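Local structure of nucleoside-diphosphate-sugar epimerase (Pseudomonas aeruginosa, 2X4G) at residues A[24-28]-A[184-189]; A[127-131]-A[142-146]; A[216-221]-A[317-323]. The protein probably acts as an NAD-dependent epimerase or dehydratase of nucleoside-diphosphate sugars, with a Rossmann-fold domain for the dinucleotide. All blocks are in the same frame, centred on the assembly; numbering follows the deposited sequence.

How the interactions relate
Interactions 1 and 3 adjoin, with centres about 12 Å apart, along the neighbouring parallel strands 176-185 and 213-218 of the central mixed sheet. They meet at the strand ends, where Leu185 N and O lie 2.8 Å from Ile217 O and Ala219 N respectively, probable hydrogen bonds, while the ring of His28 packs on Ala219 and Ala220. Interaction 2 is remote, with centre-to-centre distances of about 25 Å to interaction 1 and 23 Å to interaction 3. Along the chain it is nested within interaction 1, and interaction 3 opens afterwards. Together they join the first Rossmann helix to the end of strand 176-185, residues 317-323 to the strand-helix junction at 218-219, and the loop before helix 154-171 to itself.

Interaction 1 of 3, residues A[24-28]-A[184-189]; sequences LLGHH and VLGELD
In this Rossmann-type domain of the epimerase/dehydratase family, residues 24-28 form the first turn of helix 24-35, with Gly26 the last glycine of the GxxGxxG dinucleotide-binding signature. They pack against the end of strand 176-185 and the loop that follows it. Residues 184-185 are extended, Gly186 is nearly fully stretched (168/-163), and Leu188 takes a left-handed conformation (73/36) that swings the chain back, so that the CA atoms of Leu24 and Asp189 lie 5.0 Å apart, against 7.3 Å for those of Leu25 and Val184. Apolar packing centres on Leu24 (t, p), whose CD2 is 4.0 Å from Val184 CG1; Leu25 CD1 is looser, 4.3 Å from Val184 CG2. Leu24 CD1 also makes a tight van der Waals contact with the carbonyl Glu187 O, at 3.1 Å. The ring of His27 (t) receives a CH-pi contact over its face, Leu188 CD1 lying 3.5 Å from the centroid. Among polar groups, His27 NE2 is hydrogen-bonded to Tyr55, Asp189 OD1 to Thr193 OG1 and OD2 to Gly195 N. A single direct hydrogen bond joins the segments: His28 (m) donates from NE2 to Glu187 O at 2.9 Å, with an N-H...O angle of 167°.

Interaction 2 of 3, residues A[127-131]-A[142-146]; sequences AYAMP and GLFYD
Residues 127-131 begin as a 3-10 turn (127-129), closed by Met130 N to Ala127 O at 3.2 Å, then extend through Met130 and Pro131. Alongside, residues 143-145 are extended, between turn-like Gly142 and Asp146; the backbones are closest at Met130 and Phe144, with CA atoms 5.5 Å apart. Leu143 (m, t) points toward its partner: its CB lies 4.0 Å from Pro131 CD and 4.3 Å from Met130 CB, and its CD1 is 3.3 Å from Pro131 O. The CA-to-CB bond of Phe144 points away, and its ring makes a cation-pi contact with Arg238; Phe144 O is 3.6 Å from Pro131 CG. Tyr145 (m) lays its ring over the proline, with Pro131 CB 3.9 Å from the centroid in a CH-pi contact, while Ala129 O meets the ring edge 3.6 Å from Tyr145 CD1. One water donates to Ala129 O (2.6 Å) and weakly accepts from Tyr145 N (3.4 Å). Proline-aromatic and aliphatic packing thus closes on itself a loop that in extended short-chain dehydrogenase/reductase relatives lies near the active site.

Interaction 3 of 3, residues A[216-221]-A[317-323]; sequences VIDAAE and FFSTTAL
Strand 213-218 ends at Asp218 and helix 219-232 starts immediately; the irregular segment 317-323 runs past this junction, with CA atoms 6.7 Å apart at Glu221 and Ser319 and 7.3 Å at Asp218 and Thr321. Asp218 (t) is the N-cap residue, its OD2 accepting from Glu221 N at 3.2 Å, whereas OD1 is satisfied by Thr326 and a salt bridge to Arg329. Glu221 (chi1 -44°, chi2 -134°, chi3 82°) bends its carboxylate to the loop, where OE2 accepts from Ser319 OG (2.6 Å), Thr320 N (3.1 Å) and Thr321 N (3.3 Å); Thr321 OG1 also lies 3.0 Å from OE2. Two waters bridge the segments: one accepts from Asp218 N (3.0 Å) and donates to Ser319 OG (2.9 Å), the other donates to Asp218 OD2 (2.7 Å) and weakly contacts Thr321 OG1 (3.3 Å). Apolar contacts pair Val216 CG1 with Leu323 CD1 (4.0 Å) and Ile217 CD1 with Phe317 CZ (4.2 Å). Binding through one side-chain hydroxyl and two backbone amides is consistent with a deprotonated Glu221 carboxylate holding the loop between helices 309-315 and 323-336.

Interaction 1 of 3, residues A[24-28]-A[184-189]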
loop_
_atom_site.group_PDB
_atom_site.type_symbol
_atom_site.label_atom_id
_atom_site.label_comp_id
_atom_site.label_asym_id
_atom_site.label_seq_id
_atom_site.Cartn_x
_atom_site.Cartn_y
_atom_site.Cartn_z
ATOM N N LEU A 24 13.733 -4.363 -20.876
ATOM C CA LEU A 24 13.007 -4.580 -22.125
ATOM C C LEU A 24 13.378 -3.550 -23.163
ATOM O O LEU A 24 13.720 -3.886 -24.289
ATOM C CB LEU A 24 11.489 -4.531 -21.893
ATOM C CG LEU A 24 10.573 -4.654 -23.128
ATOM C CD1 LEU A 24 10.929 -5.875 -23.976
ATOM C CD2 LEU A 24 9.108 -4.669 -22.703
ATOM N N LEU A 25 13.299 -2.286 -22.794
ATOM C CA LEU A 25 13.495 -1.244 -23.777
ATOM C C LEU A 25 14.994 -1.098 -24.144
ATOM O O LEU A 25 15.335 -0.899 -25.292
ATOM C CB LEU A 25 12.874 0.063 -23.291
ATOM C CG LEU A 25 12.987 1.221 -24.282
ATOM C CD1 LEU A 25 12.295 0.882 -25.623
ATOM C CD2 LEU A 25 12.489 2.555 -23.658
ATOM N N GLY A 26 15.895 -1.230 -23.185
ATOM C CA GLY A 26 17.331 -1.206 -23.493
ATOM C C GLY A 26 17.800 -2.340 -24.408
ATOM O O GLY A 26 18.672 -2.146 -25.246
ATOM N N HIS A 27 17.230 -3.534 -24.246
ATOM C CA HIS A 27 17.680 -4.700 -24.987
ATOM C C HIS A 27 17.383 -4.437 -26.442
ATOM O O HIS A 27 18.187 -4.742 -27.323
ATOM C CB HIS A 27 16.945 -5.925 -24.472
ATOM C CG HIS A 27 17.445 -7.228 -25.008
ATOM N ND1 HIS A 27 17.097 -8.433 -24.439
ATOM C CD2 HIS A 27 18.239 -7.527 -26.061
ATOM C CE1 HIS A 27 17.660 -9.418 -25.114
ATOM N NE2 HIS A 27 18.351 -8.897 -26.109
ATOM N N HIS A 28 16.222 -3.842 -26.683
ATOM C CA HIS A 28 15.770 -3.512 -28.047
ATOM C C HIS A 28 16.516 -2.276 -28.600
ATOM O O HIS A 28 16.731 -2.178 -29.801
ATOM C CB HIS A 28 14.248 -3.306 -28.087
ATOM C CG HIS A 28 13.447 -4.576 -27.991
ATOM N ND1 HIS A 28 13.211 -5.401 -29.073
ATOM C CD2 HIS A 28 12.785 -5.136 -26.947
ATOM C CE1 HIS A 28 12.467 -6.424 -28.692
ATOM N NE2 HIS A 28 12.191 -6.286 -27.406
ATOM N N VAL A 184 5.519 0.246 -23.522
ATOM C CA VAL A 184 6.287 -0.667 -24.375
ATOM C C VAL A 184 5.877 -2.127 -24.170
ATOM O O VAL A 184 5.921 -2.637 -23.064
ATOM C CB VAL A 184 7.791 -0.522 -24.098
ATOM C CG1 VAL A 184 8.605 -1.459 -24.976
ATOM C CG2 VAL A 184 8.228 0.934 -24.318
ATOM N N LEU A 185 5.481 -2.806 -25.237
ATOM C CA LEU A 185 5.046 -4.208 -25.145
ATOM C C LEU A 185 5.758 -5.019 -26.221
ATOM O O LEU A 185 5.881 -4.543 -27.361
ATOM C CB LEU A 185 3.527 -4.319 -25.346
ATOM C CG LEU A 185 2.618 -3.885 -24.195
ATOM C CD1 LEU A 185 1.193 -3.901 -24.679
ATOM C CD2 LEU A 185 2.774 -4.794 -22.980
ATOM N N GLY A 186 6.221 -6.222 -25.868
ATOM C CA GLY A 186 6.889 -7.073 -26.842
ATOM C C GLY A 186 7.605 -8.253 -26.251
ATOM O O GLY A 186 7.370 -8.626 -25.127
ATOM N N GLU A 187 8.490 -8.853 -27.025
ATOM C CA GLU A 187 9.280 -9.982 -26.513
ATOM C C GLU A 187 10.523 -9.521 -25.727
ATOM O O GLU A 187 10.950 -8.366 -25.807
ATOM C CB GLU A 187 9.672 -10.923 -27.640
ATOM C CG GLU A 187 10.470 -10.285 -28.752
ATOM C CD GLU A 187 10.839 -11.262 -29.858
ATOM O OE1 GLU A 187 10.431 -12.444 -29.791
ATOM O OE2 GLU A 187 11.519 -10.840 -30.824
ATOM N N LEU A 188 11.087 -10.441 -24.972
ATOM C CA LEU A 188 12.248 -10.182 -24.124
ATOM C C LEU A 188 11.923 -9.353 -22.881
ATOM O O LEU A 188 12.740 -8.581 -22.461
ATOM C CB LEU A 188 13.395 -9.535 -24.932
ATOM C CG LEU A 188 13.700 -10.160 -26.309
ATOM C CD1 LEU A 188 14.876 -9.495 -26.986
ATOM C CD2 LEU A 188 13.908 -11.666 -26.228
ATOM N N ASP A 189 10.755 -9.532 -22.268
ATOM C CA ASP A 189 10.329 -8.686 -21.132
ATOM C C ASP A 189 10.488 -9.500 -19.856
ATOM O O ASP A 189 9.577 -10.205 -19.452
ATOM C CB ASP A 189 8.867 -8.244 -21.331
ATOM C CG ASP A 189 8.393 -7.238 -20.289
ATOM O OD1 ASP A 189 9.237 -6.645 -19.593
ATOM O OD2 ASP A 189 7.160 -7.020 -20.175
#

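Interaction 2 of 3, residues A[127-131]-A[142-146]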
loop_
_atom_site.group_PDB
_atom_site.type_symbol
_atom_site.label_atom_id
_atom_site.label_comp_id
_atom_site.label_asym_id
_atom_site.label_seq_id
_atom_site.Cartn_x
_atom_site.Cartn_y
_atom_site.Cartn_z
ATOM N N ALA A 127 5.814 9.701 -20.315
ATOM C CA ALA A 127 4.753 10.587 -20.747
ATOM C C ALA A 127 4.025 11.149 -19.541
ATOM O O ALA A 127 3.194 12.056 -19.681
ATOM C CB ALA A 127 3.784 9.841 -21.646
ATOM N N TYR A 128 4.317 10.589 -18.363
ATOM C CA TYR A 128 3.743 11.067 -17.104
ATOM C C TYR A 128 4.445 12.334 -16.598
ATOM O O TYR A 128 3.923 13.021 -15.699
ATOM C CB TYR A 128 3.742 9.957 -16.054
ATOM C CG TYR A 128 2.753 8.853 -16.362
ATOM C CD1 TYR A 128 1.459 8.883 -15.851
ATOM C CD2 TYR A 128 3.101 7.781 -17.176
ATOM C CE1 TYR A 128 0.546 7.864 -16.146
ATOM C CE2 TYR A 128 2.194 6.765 -17.471
ATOM C CZ TYR A 128 0.927 6.814 -16.960
ATOM O OH TYR A 128 0.036 5.807 -17.261
ATOM N N ALA A 129 5.595 12.668 -17.197
ATOM C CA ALA A 129 6.213 13.981 -16.989
ATOM C C ALA A 129 5.377 15.110 -17.623
ATOM O O ALA A 129 5.633 16.277 -17.376
ATOM C CB ALA A 129 7.650 14.011 -17.531
ATOM N N MET A 130 4.386 14.763 -18.436
ATOM C CA MET A 130 3.567 15.751 -19.110
ATOM C C MET A 130 2.211 15.803 -18.440
ATOM O O MET A 130 1.738 14.784 -17.935
ATOM C CB MET A 130 3.382 15.390 -20.579
ATOM C CG MET A 130 4.649 14.975 -21.314
ATOM S SD MET A 130 4.280 14.631 -23.063
ATOM C CE MET A 130 3.123 13.257 -22.957
ATOM N N PRO A 131 1.591 16.998 -18.407
ATOM C CA PRO A 131 0.213 17.095 -17.966
ATOM C C PRO A 131 -0.729 16.626 -19.065
ATOM O O PRO A 131 -0.299 16.402 -20.200
ATOM C CB PRO A 131 0.036 18.591 -17.701
ATOM C CG PRO A 131 0.975 19.243 -18.627
ATOM C CD PRO A 131 2.158 18.324 -18.712
ATOM N N GLY A 142 4.831 19.639 -26.394
ATOM C CA GLY A 142 4.690 20.990 -25.889
ATOM C C GLY A 142 3.963 21.088 -24.566
ATOM O O GLY A 142 3.884 22.160 -23.997
ATOM N N LEU A 143 3.415 19.977 -24.079
ATOM C CA LEU A 143 2.701 19.968 -22.805
ATOM C C LEU A 143 3.691 19.965 -21.658
ATOM O O LEU A 143 4.349 18.980 -21.428
ATOM C CB LEU A 143 1.793 18.738 -22.698
ATOM C CG LEU A 143 0.661 18.620 -23.712
ATOM C CD1 LEU A 143 -0.215 17.460 -23.331
ATOM C CD2 LEU A 143 -0.176 19.914 -23.774
ATOM N N PHE A 144 3.791 21.067 -20.935
ATOM C CA PHE A 144 4.667 21.147 -19.782
ATOM C C PHE A 144 3.899 21.572 -18.545
ATOM O O PHE A 144 2.928 22.315 -18.623
ATOM C CB PHE A 144 5.755 22.181 -20.020
ATOM C CG PHE A 144 6.784 21.773 -21.022
ATOM C CD1 PHE A 144 6.692 22.185 -22.330
ATOM C CD2 PHE A 144 7.873 21.015 -20.644
ATOM C CE1 PHE A 144 7.655 21.830 -23.245
ATOM C CE2 PHE A 144 8.844 20.661 -21.557
ATOM C CZ PHE A 144 8.734 21.064 -22.852
ATOM N N TYR A 145 4.350 21.104 -17.393
ATOM C CA TYR A 145 3.954 21.694 -16.124
ATOM C C TYR A 145 4.774 22.985 -15.938
ATOM O O TYR A 145 5.997 22.942 -15.986
ATOM C CB TYR A 145 4.276 20.728 -14.984
ATOM C CG TYR A 145 3.324 19.568 -14.804
ATOM C CD1 TYR A 145 3.697 18.276 -15.159
ATOM C CD2 TYR A 145 2.062 19.760 -14.227
ATOM C CE1 TYR A 145 2.833 17.205 -14.975
ATOM C CE2 TYR A 145 1.190 18.701 -14.034
ATOM C CZ TYR A 145 1.580 17.420 -14.416
ATOM O OH TYR A 145 0.724 16.356 -14.232
ATOM N N ASP A 146 4.130 24.125 -15.728
ATOM C CA ASP A 146 4.890 25.381 -15.533
ATOM C C ASP A 146 5.893 25.340 -14.357
ATOM O O ASP A 146 6.888 26.079 -14.344
ATOM C CB ASP A 146 3.938 26.579 -15.340
ATOM C CG ASP A 146 3.268 27.024 -16.652
ATOM O OD1 ASP A 146 3.853 26.758 -17.735
ATOM O OD2 ASP A 146 2.168 27.635 -16.592
HETATM O O HOH W 1 6.523 18.627 -18.003
#

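Interaction 3 of 3, residues A[216-221]-A[317-323]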
loop_
_atom_site.group_PDB
_atom_site.type_symbol
_atom_site.label_atom_id
_atom_site.label_comp_id
_atom_site.label_asym_id
_atom_site.label_seq_id
_atom_site.Cartn_x
_atom_site.Cartn_y
_atom_site.Cartn_z
ATOM N N VAL A 216 0.220 2.398 -26.633
ATOM C CA VAL A 216 1.021 1.190 -26.571
ATOM C C VAL A 216 1.965 1.166 -27.767
ATOM O O VAL A 216 1.575 1.578 -28.856
ATOM C CB VAL A 216 0.100 -0.034 -26.598
ATOM C CG1 VAL A 216 0.863 -1.308 -26.952
ATOM C CG2 VAL A 216 -0.561 -0.175 -25.262
ATOM N N ILE A 217 3.198 0.703 -27.563
ATOM C CA ILE A 217 4.196 0.650 -28.636
ATOM C C ILE A 217 4.966 -0.659 -28.613
ATOM O O ILE A 217 5.261 -1.219 -27.557
ATOM C CB ILE A 217 5.210 1.836 -28.611
ATOM C CG1 ILE A 217 6.005 1.868 -29.935
ATOM C CG2 ILE A 217 6.127 1.745 -27.404
ATOM C CD1 ILE A 217 7.233 2.674 -29.930
ATOM N N ASP A 218 5.259 -1.146 -29.813
ATOM C CA ASP A 218 5.940 -2.403 -30.008
ATOM C C ASP A 218 7.406 -2.226 -29.541
ATOM O O ASP A 218 8.035 -1.204 -29.797
ATOM C CB ASP A 218 5.792 -2.785 -31.488
ATOM C CG ASP A 218 6.584 -4.026 -31.896
ATOM O OD1 ASP A 218 5.980 -5.116 -31.909
ATOM O OD2 ASP A 218 7.786 -3.911 -32.261
ATOM N N ALA A 219 7.927 -3.205 -28.820
ATOM C CA ALA A 219 9.234 -3.073 -28.230
ATOM C C ALA A 219 10.307 -2.905 -29.303
ATOM O O ALA A 219 11.165 -2.023 -29.193
ATOM C CB ALA A 219 9.543 -4.269 -27.357
ATOM N N ALA A 220 10.263 -3.758 -30.323
ATOM C CA ALA A 220 11.292 -3.745 -31.368
ATOM C C ALA A 220 11.368 -2.361 -31.981
ATOM O O ALA A 220 12.449 -1.834 -32.168
ATOM C CB ALA A 220 11.017 -4.816 -32.458
ATOM N N GLU A 221 10.218 -1.763 -32.253
ATOM C CA GLU A 221 10.173 -0.438 -32.852
ATOM C C GLU A 221 10.673 0.622 -31.893
ATOM O O GLU A 221 11.473 1.472 -32.297
ATOM C CB GLU A 221 8.760 -0.055 -33.337
ATOM C CG GLU A 221 8.057 -1.156 -34.074
ATOM C CD GLU A 221 7.389 -0.717 -35.351
ATOM O OE1 GLU A 221 8.101 -0.616 -36.367
ATOM O OE2 GLU A 221 6.154 -0.532 -35.351
ATOM N N PHE A 317 10.530 8.654 -37.852
ATOM C CA PHE A 317 10.023 7.509 -37.111
ATOM C C PHE A 317 8.512 7.393 -37.046
ATOM O O PHE A 317 7.805 8.347 -36.759
ATOM C CB PHE A 317 10.530 7.479 -35.683
ATOM C CG PHE A 317 9.887 6.406 -34.873
ATOM C CD1 PHE A 317 8.743 6.668 -34.139
ATOM C CD2 PHE A 317 10.377 5.110 -34.912
ATOM C CE1 PHE A 317 8.128 5.670 -33.422
ATOM C CE2 PHE A 317 9.762 4.105 -34.197
ATOM C CZ PHE A 317 8.628 4.384 -33.459
ATOM N N PHE A 318 8.033 6.177 -37.255
ATOM C CA PHE A 318 6.650 5.855 -36.961
ATOM C C PHE A 318 6.459 4.340 -37.019
ATOM O O PHE A 318 7.207 3.649 -37.691
ATOM C CB PHE A 318 5.696 6.585 -37.937
ATOM C CG PHE A 318 5.891 6.220 -39.381
ATOM C CD1 PHE A 318 5.239 5.129 -39.926
ATOM C CD2 PHE A 318 6.699 6.975 -40.195
ATOM C CE1 PHE A 318 5.402 4.793 -41.237
ATOM C CE2 PHE A 318 6.862 6.642 -41.529
ATOM C CZ PHE A 318 6.215 5.547 -42.042
ATOM N N SER A 319 5.426 3.851 -36.347
ATOM C CA SER A 319 5.157 2.425 -36.252
ATOM C C SER A 319 4.529 1.910 -37.523
ATOM O O SER A 319 3.749 2.614 -38.168
ATOM C CB SER A 319 4.210 2.145 -35.085
ATOM O OG SER A 319 3.998 0.752 -34.891
ATOM N N THR A 320 4.901 0.681 -37.880
ATOM C CA THR A 320 4.314 -0.025 -39.015
ATOM C C THR A 320 3.759 -1.403 -38.628
ATOM O O THR A 320 3.152 -2.067 -39.452
ATOM C CB THR A 320 5.334 -0.134 -40.212
ATOM O OG1 THR A 320 6.607 -0.593 -39.766
ATOM C CG2 THR A 320 5.557 1.206 -40.835
ATOM N N THR A 321 3.921 -1.798 -37.366
ATOM C CA THR A 321 3.579 -3.146 -36.885
ATOM C C THR A 321 2.129 -3.211 -36.402
ATOM O O THR A 321 1.693 -2.370 -35.648
ATOM C CB THR A 321 4.548 -3.590 -35.732
ATOM O OG1 THR A 321 5.903 -3.390 -36.149
ATOM C CG2 THR A 321 4.380 -5.044 -35.359
ATOM N N ALA A 322 1.380 -4.210 -36.859
ATOM C CA ALA A 322 0.030 -4.449 -36.350
ATOM C C ALA A 322 0.135 -4.750 -34.872
ATOM O O ALA A 322 1.066 -5.437 -34.458
ATOM C CB ALA A 322 -0.616 -5.610 -37.064
ATOM N N LEU A 323 -0.811 -4.226 -34.093
ATOM C CA LEU A 323 -0.881 -4.476 -32.646
ATOM C C LEU A 323 -0.991 -5.932 -32.278
ATOM O O LEU A 323 -0.511 -6.319 -31.247
ATOM C CB LEU A 323 -2.097 -3.781 -32.032
ATOM C CG LEU A 323 -2.229 -3.880 -30.509
ATOM C CD1 LEU A 323 -0.939 -3.403 -29.814
ATOM C CD2 LEU A 323 -3.432 -3.064 -30.069
HETATM O O HOH W 2 3.682 -0.112 -32.151
HETATM O O HOH W 3 8.296 -5.101 -34.620
#